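Local coordinates for protein histone acetyltransferase HPA2 and related acetyltransferases (PDB 2QEC) that probably transfers an acyl group, such as acetyl from acetyl-CoA, to an acceptor, as in other members of the GNAT family, at residues F14-D19 against G71-V76; E50-K55 against Y127-A132; L180-S185 against P191-W196. The protein carries 1 engineered substitution. All coordinates share one frame; numbering follows the deposited sequence.

Contact 1. Residues F14-D19 against G71-V76; sequences FPKIVD and GEIVGV
Lys16 leaves helix 14-25 with CG trans to its backbone N (chi1 178°) and then bends at chi2 and chi4, a path that lays its methylenes along Ile73 and turns the ammonium onto the strand backbone. NZ donates to Ile73 O at 2.7 Å, in the carbonyl plane and on a lone pair, with a C=O...N angle of 135°. Farther back the two side chains run alongside with their ends pointing opposite ways, Lys16 CG lying 3.9 Å from Ile73 CB. NZ also reaches Ile73 N through a water, which accepts from Lys16 NZ at 3.0 Å and from Ile73 N at 2.9 Å. In this way the first helix of the GNAT fold is packed against strand 73-80, next to a classic beta bulge where Val74 and Gly75 both face Ala66. The same water donates to Glu72 OE1, but in one of two modelled positions of Glu72, and the long salt bridge from Lys16 is doubtful for that reason. Deeper in, Ile17 lies nearly perpendicular to Val76, CG2 of Ile17 3.7 Å from CG2 of Val76 in one of its two modelled positions, so this contact is less certain. Ile53 of helix 43-60 and Ile63 of strand 61-67 also pack on Ile17.

Contact 2. Residues E50-K55 against Y127-A132; sequences ELQIEK and YLYTVA. With EDO (1,2-ethanediol), chain D.
A hydrogen bond joins Gln52 of helix 43-60 to Tyr129 of strand 126-133, two long side chains that span a gap of 10.7 Å between Gln52 CA and Tyr129 CA. Tyr129 OH donates to Gln52 OE1 at 2.7 Å. The hydroxyl approaches from the side of the carbonyl, at a C=O...O angle of 98° and tilted 23° from its plane. Gln52 is extended beyond CG, which carries its amide out to the phenol; the amide stands nearly upright to the ring, the planes 87° apart, and OE1 lies at the ring edge.

Packing surrounds the Tyr129 ring as well. Its ring partner is Tyr57, farther along the same helix, which meets it with nearly parallel planes; Tyr127 OH lies at its edge in plane, and Thr130 CB sits 4.0 Å above one face, toward the rim. Tyr129 and Thr130 both face Leu78, forming a classic beta bulge in the strand that in GNAT enzymes carries the bulge beside the acetyl-CoA site.

A 1,2-ethanediol lies against the backbone and side chain of the strand at and just after the bulge. Val131 N gives a weak hydrogen bond to its O2 at 3.0 Å, while Thr130 CA and Val131 CG1 touch the diol at 3.4 Å from its C2 and O2 respectively. The diol probably comes from the crystallisation liquor, but its place is consistent with the region where family members hold the pantetheine arm of the cofactor against this strand.

Contact 3. Residues L180-S185 against P191-W196; sequences LGYIPS and PELAMW
Ala194 O is gripped by two successive amides of the neighbouring strand: Leu180 N at 2.9 Å and, weakly, Gly181 N at 3.4 Å. This doubled grip marks a classic beta bulge, in which Leu180 and Gly181 both face Ala194, in the antiparallel hairpin of strands 178-183 and 192-197. Ala194 N answers to Gly181 O, and farther on Ile183 N bonds Glu192 O at 2.9 Å and 166°. Near the turn a water donates to Ile183 O and accepts from Glu192 N.

On one face of the hairpin, CD1 of Leu193 rises over the centre of the Tyr182 ring in a CH-pi contact, 3.9 Å from the ring centroid and 7° off its normal. The same methyl rests 3.4 Å from Gly181 O. Pro191 adds to this side, its CB 3.9 Å from Tyr182 CD1 and its O at the ring edge in plane. Near the other end Leu180 CG packs on Trp196 CB at 4.0 Å. Trp196 NE1 is hydrogen-bonded to Pro179 O of the second subunit. Leu180 and Trp196 also pack on Trp196 and Leu180 of that subunit, so the interface combines apolar packing with the indole N-H bond.

In the fold
All three contacts reach the same seven-stranded sheet. Contacts 1 and 2 have centres 13 Å apart and touch: Val76 O lies 2.8 Å from Ala132 N, a probable hydrogen bond between neighbouring strands, and Ile53 CD1 meets Ile17 CG2 at 3.6 Å, where helices 14-25 and 43-60 pack together. Their segments alternate along the chain. Contact 3 lies at the opposite end of this chain's sheet from contact 1, its centre about 28 Å from that of contact 1 and 20 Å from that of contact 2, and faces the second subunit. Contact 2 is nearest the chain centre and includes the bound diol at the probable cofactor groove, between contact 1 and the hairpin of contact 3, whose nearest atoms are about 7 Å from its own.

Contact 1. Residues F14-D19 against G71-V76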
loop_
_atom_site.group_PDB
_atom_site.type_symbol
_atom_site.label_atom_id
_atom_site.label_comp_id
_atom_site.label_asym_id
_atom_site.label_seq_id
_atom_site.Cartn_x
_atom_site.Cartn_y
_atom_site.Cartn_z
ATOM N N PHE A 14 -4.812 0.847 -33.282
ATOM C CA PHE A 14 -3.642 0.216 -32.658
ATOM C C PHE A 14 -2.281 0.608 -33.294
ATOM O O PHE A 14 -1.348 0.894 -32.551
ATOM C CB PHE A 14 -3.795 -1.313 -32.544
ATOM C CG PHE A 14 -4.866 -1.777 -31.558
ATOM C CD1 PHE A 14 -5.587 -0.883 -30.758
ATOM C CD2 PHE A 14 -5.126 -3.128 -31.417
ATOM C CE1 PHE A 14 -6.528 -1.330 -29.867
ATOM C CE2 PHE A 14 -6.088 -3.574 -30.526
ATOM C CZ PHE A 14 -6.794 -2.665 -29.750
ATOM N N PRO A 15 -2.149 0.623 -34.646
ATOM C CA PRO A 15 -0.880 1.109 -35.194
ATOM C C PRO A 15 -0.405 2.469 -34.691
ATOM O O PRO A 15 0.769 2.623 -34.355
ATOM C CB PRO A 15 -1.136 1.129 -36.697
ATOM C CG PRO A 15 -2.107 0.065 -36.903
ATOM C CD PRO A 15 -3.019 0.130 -35.713
ATOM N N LYS A 16 -1.301 3.449 -34.629
ATOM C CA LYS A 16 -0.928 4.792 -34.198
ATOM C C LYS A 16 -0.605 4.794 -32.725
ATOM O O LYS A 16 0.290 5.486 -32.237
ATOM C CB LYS A 16 -2.075 5.774 -34.484
ATOM C CG LYS A 16 -1.791 7.197 -34.025
ATOM C CD LYS A 16 -0.774 7.877 -34.946
ATOM C CE LYS A 16 -0.263 9.170 -34.318
ATOM N NZ LYS A 16 -1.415 10.098 -34.143
ATOM N N ILE A 17 -1.357 4.021 -32.002
ATOM C CA ILE A 17 -1.132 3.876 -30.547
ATOM C C ILE A 17 0.321 3.397 -30.286
ATOM O O ILE A 17 1.056 3.987 -29.484
ATOM C CB ILE A 17 -2.176 2.939 -29.972
ATOM C CG1 ILE A 17 -3.508 3.676 -29.798
ATOM C CG2 ILE A 17 -1.764 2.394 -28.627
ATOM C CD1 ILE A 17 -4.629 2.802 -29.456
ATOM N N VAL A 18 0.736 2.368 -31.013
ATOM C CA VAL A 18 2.102 1.822 -30.892
ATOM C C VAL A 18 3.120 2.868 -31.314
ATOM O O VAL A 18 4.137 3.046 -30.657
ATOM C CB VAL A 18 2.246 0.540 -31.689
ATOM C CG1 VAL A 18 3.723 0.096 -31.773
ATOM C CG2 VAL A 18 1.356 -0.568 -31.108
ATOM N N ASP A 19 2.860 3.573 -32.415
ATOM C CA ASP A 19 3.727 4.676 -32.850
ATOM C C ASP A 19 3.924 5.686 -31.740
ATOM O O ASP A 19 5.038 6.191 -31.534
ATOM C CB ASP A 19 3.150 5.452 -34.026
ATOM C CG ASP A 19 3.198 4.695 -35.327
ATOM O OD1 ASP A 19 3.942 3.698 -35.449
ATOM O OD2 ASP A 19 2.454 5.107 -36.227
ATOM N N GLY A 71 -8.341 15.734 -34.821
ATOM C CA GLY A 71 -8.759 14.311 -34.845
ATOM C C GLY A 71 -7.659 13.269 -34.669
ATOM O O GLY A 71 -7.922 12.070 -34.767
ATOM N N GLU A 72 -6.429 13.715 -34.436
ATOM C CA GLU A 72 -5.316 12.773 -34.348
ATOM C C GLU A 72 -5.077 12.371 -32.917
ATOM O O GLU A 72 -5.276 13.154 -31.992
ATOM C CB GLU A 72 -4.024 13.332 -34.968
ATOM C CG GLU A 72 -4.121 13.735 -36.445
ATOM C CD GLU A 72 -4.011 12.581 -37.477
ATOM O OE1 GLU A 72 -3.505 11.480 -37.141
ATOM O OE2 GLU A 72 -4.449 12.798 -38.652
ATOM N N ILE A 73 -4.628 11.131 -32.764
ATOM C CA ILE A 73 -4.291 10.582 -31.467
ATOM C C ILE A 73 -2.977 11.207 -31.030
ATOM O O ILE A 73 -1.984 11.204 -31.780
ATOM C CB ILE A 73 -4.202 9.036 -31.509
ATOM C CG1 ILE A 73 -5.602 8.442 -31.758
ATOM C CG2 ILE A 73 -3.561 8.496 -30.240
ATOM C CD1 ILE A 73 -5.582 7.014 -32.248
ATOM N N VAL A 74 -3.027 11.874 -29.880
ATOM C CA VAL A 74 -1.880 12.588 -29.312
ATOM C C VAL A 74 -1.443 12.041 -27.945
ATOM O O VAL A 74 -0.442 12.475 -27.380
ATOM C CB VAL A 74 -2.164 14.123 -29.188
ATOM C CG1 VAL A 74 -2.181 14.748 -30.552
ATOM C CG2 VAL A 74 -3.451 14.413 -28.438
ATOM N N GLY A 75 -2.172 11.070 -27.443
ATOM C CA GLY A 75 -1.782 10.402 -26.201
ATOM C C GLY A 75 -2.507 9.099 -26.037
ATOM O O GLY A 75 -3.557 8.868 -26.655
ATOM N N VAL A 76 -1.914 8.250 -25.214
ATOM C CA VAL A 76 -2.461 6.946 -24.909
ATOM C C VAL A 76 -2.148 6.594 -23.454
ATOM O O VAL A 76 -1.089 6.959 -22.913
ATOM C CB VAL A 76 -1.975 5.849 -25.924
ATOM C CG1 VAL A 76 -0.460 5.601 -25.861
ATOM C CG2 VAL A 76 -2.747 4.544 -25.753
HETATM O O HOH W 1 -4.199 9.779 -35.327
#

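Contact 2. Residues E50-K55 against Y127-A132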
loop_
_atom_site.group_PDB
_atom_site.type_symbol
_atom_site.label_atom_id
_atom_site.label_comp_id
_atom_site.label_asym_id
_atom_site.label_seq_id
_atom_site.Cartn_x
_atom_site.Cartn_y
_atom_site.Cartn_z
ATOM N N GLU A 50 3.406 -3.828 -29.258
ATOM C CA GLU A 50 2.410 -4.529 -30.077
ATOM C C GLU A 50 1.845 -5.758 -29.373
ATOM O O GLU A 50 0.641 -5.981 -29.403
ATOM C CB GLU A 50 2.996 -4.918 -31.420
ATOM C CG GLU A 50 3.249 -3.723 -32.288
ATOM C CD GLU A 50 3.999 -4.030 -33.561
ATOM O OE1 GLU A 50 4.724 -5.064 -33.625
ATOM O OE2 GLU A 50 3.876 -3.203 -34.495
ATOM N N LEU A 51 2.709 -6.517 -28.723
ATOM C CA LEU A 51 2.342 -7.719 -27.980
ATOM C C LEU A 51 1.533 -7.427 -26.705
ATOM O O LEU A 51 0.553 -8.115 -26.423
ATOM C CB LEU A 51 3.611 -8.475 -27.602
ATOM C CG LEU A 51 3.460 -9.767 -26.794
ATOM C CD1 LEU A 51 2.940 -10.894 -27.670
ATOM C CD2 LEU A 51 4.772 -10.142 -26.186
ATOM N N GLN A 52 1.961 -6.429 -25.937
ATOM C CA GLN A 52 1.248 -6.021 -24.727
ATOM C C GLN A 52 -0.182 -5.564 -25.070
ATOM O O GLN A 52 -1.127 -5.969 -24.423
ATOM C CB GLN A 52 2.016 -4.927 -23.963
ATOM C CG GLN A 52 3.114 -5.455 -23.042
ATOM C CD GLN A 52 4.026 -4.371 -22.512
ATOM O OE1 GLN A 52 4.088 -3.279 -23.047
ATOM N NE2 GLN A 52 4.727 -4.669 -21.440
ATOM N N ILE A 53 -0.336 -4.740 -26.091
ATOM C CA ILE A 53 -1.664 -4.300 -26.518
ATOM C C ILE A 53 -2.529 -5.461 -26.985
ATOM O O ILE A 53 -3.688 -5.587 -26.603
ATOM C CB ILE A 53 -1.548 -3.267 -27.645
ATOM C CG1 ILE A 53 -1.064 -1.939 -27.070
ATOM C CG2 ILE A 53 -2.899 -3.083 -28.414
ATOM C CD1 ILE A 53 -0.633 -0.981 -28.147
ATOM N N GLU A 54 -1.947 -6.320 -27.804
ATOM C CA GLU A 54 -2.689 -7.373 -28.474
ATOM C C GLU A 54 -3.148 -8.445 -27.491
ATOM O O GLU A 54 -4.295 -8.897 -27.556
ATOM C CB GLU A 54 -1.808 -7.960 -29.574
ATOM C CG GLU A 54 -2.374 -9.118 -30.347
ATOM C CD GLU A 54 -1.273 -9.909 -31.032
ATOM O OE1 GLU A 54 -0.561 -9.322 -31.881
ATOM O OE2 GLU A 54 -1.119 -11.104 -30.703
ATOM N N LYS A 55 -2.268 -8.810 -26.563
ATOM C CA LYS A 55 -2.480 -9.961 -25.686
ATOM C C LYS A 55 -2.834 -9.615 -24.246
ATOM O O LYS A 55 -3.208 -10.492 -23.491
ATOM C CB LYS A 55 -1.223 -10.844 -25.680
ATOM C CG LYS A 55 -0.882 -11.468 -27.037
ATOM C CD LYS A 55 -1.754 -12.683 -27.329
ATOM C CE LYS A 55 -1.272 -13.472 -28.553
ATOM N NZ LYS A 55 -1.739 -14.900 -28.540
ATOM N N TYR A 127 -4.350 -0.547 -12.275
ATOM C CA TYR A 127 -2.933 -0.219 -12.467
ATOM C C TYR A 127 -2.819 0.639 -13.691
ATOM O O TYR A 127 -3.210 0.190 -14.724
ATOM C CB TYR A 127 -2.127 -1.500 -12.691
ATOM C CG TYR A 127 -0.656 -1.380 -13.069
ATOM C CD1 TYR A 127 0.167 -0.409 -12.515
ATOM C CD2 TYR A 127 -0.085 -2.266 -13.989
ATOM C CE1 TYR A 127 1.482 -0.311 -12.853
ATOM C CE2 TYR A 127 1.232 -2.179 -14.318
ATOM C CZ TYR A 127 2.016 -1.216 -13.739
ATOM O OH TYR A 127 3.333 -1.112 -14.084
ATOM N N LEU A 128 -2.248 1.826 -13.540
ATOM C CA LEU A 128 -1.853 2.656 -14.662
ATOM C C LEU A 128 -0.444 2.282 -15.048
ATOM O O LEU A 128 0.505 2.655 -14.345
ATOM C CB LEU A 128 -1.945 4.129 -14.286
ATOM C CG LEU A 128 -1.457 5.062 -15.403
ATOM C CD1 LEU A 128 -2.207 4.783 -16.700
ATOM C CD2 LEU A 128 -1.592 6.491 -14.938
ATOM N N TYR A 129 -0.328 1.542 -16.156
ATOM C CA TYR A 129 0.922 0.962 -16.650
ATOM C C TYR A 129 1.745 2.020 -17.318
ATOM O O TYR A 129 2.938 2.226 -16.995
ATOM C CB TYR A 129 0.660 -0.237 -17.571
ATOM C CG TYR A 129 1.818 -0.675 -18.455
ATOM C CD1 TYR A 129 3.080 -0.969 -17.927
ATOM C CD2 TYR A 129 1.666 -0.796 -19.821
ATOM C CE1 TYR A 129 4.152 -1.368 -18.779
ATOM C CE2 TYR A 129 2.714 -1.186 -20.632
ATOM C CZ TYR A 129 3.957 -1.464 -20.092
ATOM O OH TYR A 129 4.983 -1.864 -20.937
ATOM N N THR A 130 1.130 2.727 -18.263
ATOM C CA THR A 130 1.848 3.723 -18.969
ATOM C C THR A 130 0.898 4.819 -19.470
ATOM O O THR A 130 -0.281 4.554 -19.791
ATOM C CB THR A 130 2.668 3.053 -20.096
ATOM O OG1 THR A 130 3.727 3.914 -20.493
ATOM C CG2 THR A 130 1.797 2.687 -21.264
ATOM N N VAL A 131 1.431 6.037 -19.504
ATOM C CA VAL A 131 0.779 7.192 -20.124
ATOM C C VAL A 131 1.795 7.871 -21.004
ATOM O O VAL A 131 2.904 8.184 -20.585
ATOM C CB VAL A 131 0.102 8.130 -19.041
ATOM C CG1 VAL A 131 1.075 8.536 -17.983
ATOM C CG2 VAL A 131 -0.495 9.394 -19.685
ATOM N N ALA A 132 1.462 8.039 -22.288
ATOM C CA ALA A 132 2.359 8.582 -23.228
ATOM C C ALA A 132 1.677 9.674 -24.011
ATOM O O ALA A 132 0.491 9.549 -24.342
ATOM C CB ALA A 132 2.815 7.475 -24.178
HETATM C C1 EDO D . 2.538 6.659 -15.129
HETATM O O1 EDO D . 3.289 6.205 -14.005
HETATM C C2 EDO D . 2.701 5.689 -16.299
HETATM O O2 EDO D . 3.552 6.222 -17.348
#

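Contact 3. Residues L180-S185 against P191-W196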
loop_
_atom_site.group_PDB
_atom_site.type_symbol
_atom_site.label_atom_id
_atom_site.label_comp_id
_atom_site.label_asym_id
_atom_site.label_seq_id
_atom_site.Cartn_x
_atom_site.Cartn_y
_atom_site.Cartn_z
ATOM N N LEU A 180 3.711 5.195 -1.475
ATOM C CA LEU A 180 4.007 3.939 -0.797
ATOM C C LEU A 180 5.518 3.905 -0.495
ATOM O O LEU A 180 5.923 3.765 0.637
ATOM C CB LEU A 180 3.594 2.777 -1.689
ATOM C CG LEU A 180 2.088 2.572 -1.922
ATOM C CD1 LEU A 180 1.863 1.477 -2.978
ATOM C CD2 LEU A 180 1.410 2.109 -0.641
ATOM N N GLY A 181 6.341 4.089 -1.505
ATOM C CA GLY A 181 7.795 4.199 -1.295
ATOM C C GLY A 181 8.529 3.937 -2.590
ATOM O O GLY A 181 7.898 3.748 -3.627
ATOM N N TYR A 182 9.858 3.964 -2.543
ATOM C CA TYR A 182 10.666 3.757 -3.748
ATOM C C TYR A 182 10.916 2.274 -3.984
ATOM O O TYR A 182 11.141 1.511 -3.045
ATOM C CB TYR A 182 11.984 4.540 -3.665
ATOM C CG TYR A 182 11.776 6.021 -3.816
ATOM C CD1 TYR A 182 11.716 6.602 -5.081
ATOM C CD2 TYR A 182 11.611 6.834 -2.689
ATOM C CE1 TYR A 182 11.518 7.972 -5.214
ATOM C CE2 TYR A 182 11.413 8.199 -2.816
ATOM C CZ TYR A 182 11.371 8.756 -4.059
ATOM O OH TYR A 182 11.166 10.105 -4.182
ATOM N N ILE A 183 10.810 1.864 -5.243
ATOM C CA ILE A 183 11.132 0.491 -5.646
ATOM C C ILE A 183 12.621 0.433 -6.006
ATOM O O ILE A 183 13.097 1.229 -6.829
ATOM C CB ILE A 183 10.255 0.050 -6.859
ATOM C CG1 ILE A 183 8.799 -0.043 -6.441
ATOM C CG2 ILE A 183 10.804 -1.257 -7.490
ATOM C CD1 ILE A 183 7.834 -0.089 -7.569
ATOM N N PRO A 184 13.365 -0.506 -5.397
ATOM C CA PRO A 184 14.786 -0.607 -5.739
ATOM C C PRO A 184 14.997 -0.951 -7.202
ATOM O O PRO A 184 14.316 -1.835 -7.713
ATOM C CB PRO A 184 15.298 -1.753 -4.860
ATOM C CG PRO A 184 14.261 -1.993 -3.846
ATOM C CD PRO A 184 12.961 -1.496 -4.389
ATOM N N SER A 185 15.926 -0.251 -7.853
ATOM C CA SER A 185 16.286 -0.521 -9.253
ATOM C C SER A 185 17.670 -1.135 -9.295
ATOM O O SER A 185 18.547 -0.697 -8.569
ATOM C CB SER A 185 16.269 0.775 -10.089
ATOM O OG SER A 185 17.289 1.689 -9.689
ATOM N N PRO A 191 15.122 5.573 -9.098
ATOM C CA PRO A 191 14.142 4.677 -8.503
ATOM C C PRO A 191 12.725 5.203 -8.757
ATOM O O PRO A 191 12.486 6.421 -8.841
ATOM C CB PRO A 191 14.532 4.658 -7.010
ATOM C CG PRO A 191 15.994 4.956 -7.026
ATOM C CD PRO A 191 16.201 5.924 -8.160
ATOM N N GLU A 192 11.787 4.293 -8.954
ATOM C CA GLU A 192 10.403 4.730 -9.152
ATOM C C GLU A 192 9.697 4.831 -7.816
ATOM O O GLU A 192 9.951 4.043 -6.919
ATOM C CB GLU A 192 9.668 3.781 -10.064
ATOM C CG GLU A 192 10.355 3.679 -11.437
ATOM C CD GLU A 192 9.543 2.912 -12.457
ATOM O OE1 GLU A 192 9.029 1.835 -12.103
ATOM O OE2 GLU A 192 9.457 3.362 -13.622
ATOM N N LEU A 193 8.831 5.829 -7.689
ATOM C CA LEU A 193 8.044 6.024 -6.472
ATOM C C LEU A 193 6.662 5.374 -6.679
ATOM O O LEU A 193 5.838 5.871 -7.426
ATOM C CB LEU A 193 7.882 7.516 -6.163
ATOM C CG LEU A 193 7.089 7.803 -4.856
ATOM C CD1 LEU A 193 7.667 7.113 -3.676
ATOM C CD2 LEU A 193 6.959 9.264 -4.571
ATOM N N ALA A 194 6.446 4.227 -6.037
ATOM C CA ALA A 194 5.148 3.563 -6.023
ATOM C C ALA A 194 4.173 4.458 -5.305
ATOM O O ALA A 194 4.490 4.976 -4.220
ATOM C CB ALA A 194 5.262 2.230 -5.239
HETATM N N MSE A 195 2.960 4.575 -5.841
HETATM C CA MSE A 195 1.915 5.394 -5.232
HETATM C C MSE A 195 0.563 4.683 -5.297
HETATM O O MSE A 195 0.367 3.794 -6.098
HETATM C CB MSE A 195 1.810 6.744 -5.960
HETATM C CG MSE A 195 3.142 7.454 -6.094
HETATM SE SE MSE A 195 3.019 9.255 -6.705
HETATM C CE MSE A 195 2.722 9.848 -5.066
ATOM N N TRP A 196 -0.355 5.126 -4.430
ATOM C CA TRP A 196 -1.647 4.524 -4.238
ATOM C C TRP A 196 -2.705 5.595 -4.133
ATOM O O TRP A 196 -2.651 6.419 -3.199
ATOM C CB TRP A 196 -1.597 3.784 -2.899
ATOM C CG TRP A 196 -2.780 2.941 -2.484
ATOM C CD1 TRP A 196 -3.637 3.192 -1.461
ATOM C CD2 TRP A 196 -3.160 1.677 -3.025
ATOM N NE1 TRP A 196 -4.543 2.169 -1.340
ATOM C CE2 TRP A 196 -4.276 1.225 -2.289
ATOM C CE3 TRP A 196 -2.671 0.883 -4.066
ATOM C CZ2 TRP A 196 -4.902 0.012 -2.557
ATOM C CZ3 TRP A 196 -3.304 -0.325 -4.341
ATOM C CH2 TRP A 196 -4.397 -0.752 -3.588
HETATM O O HOH W 2 12.774 1.306 -9.576
#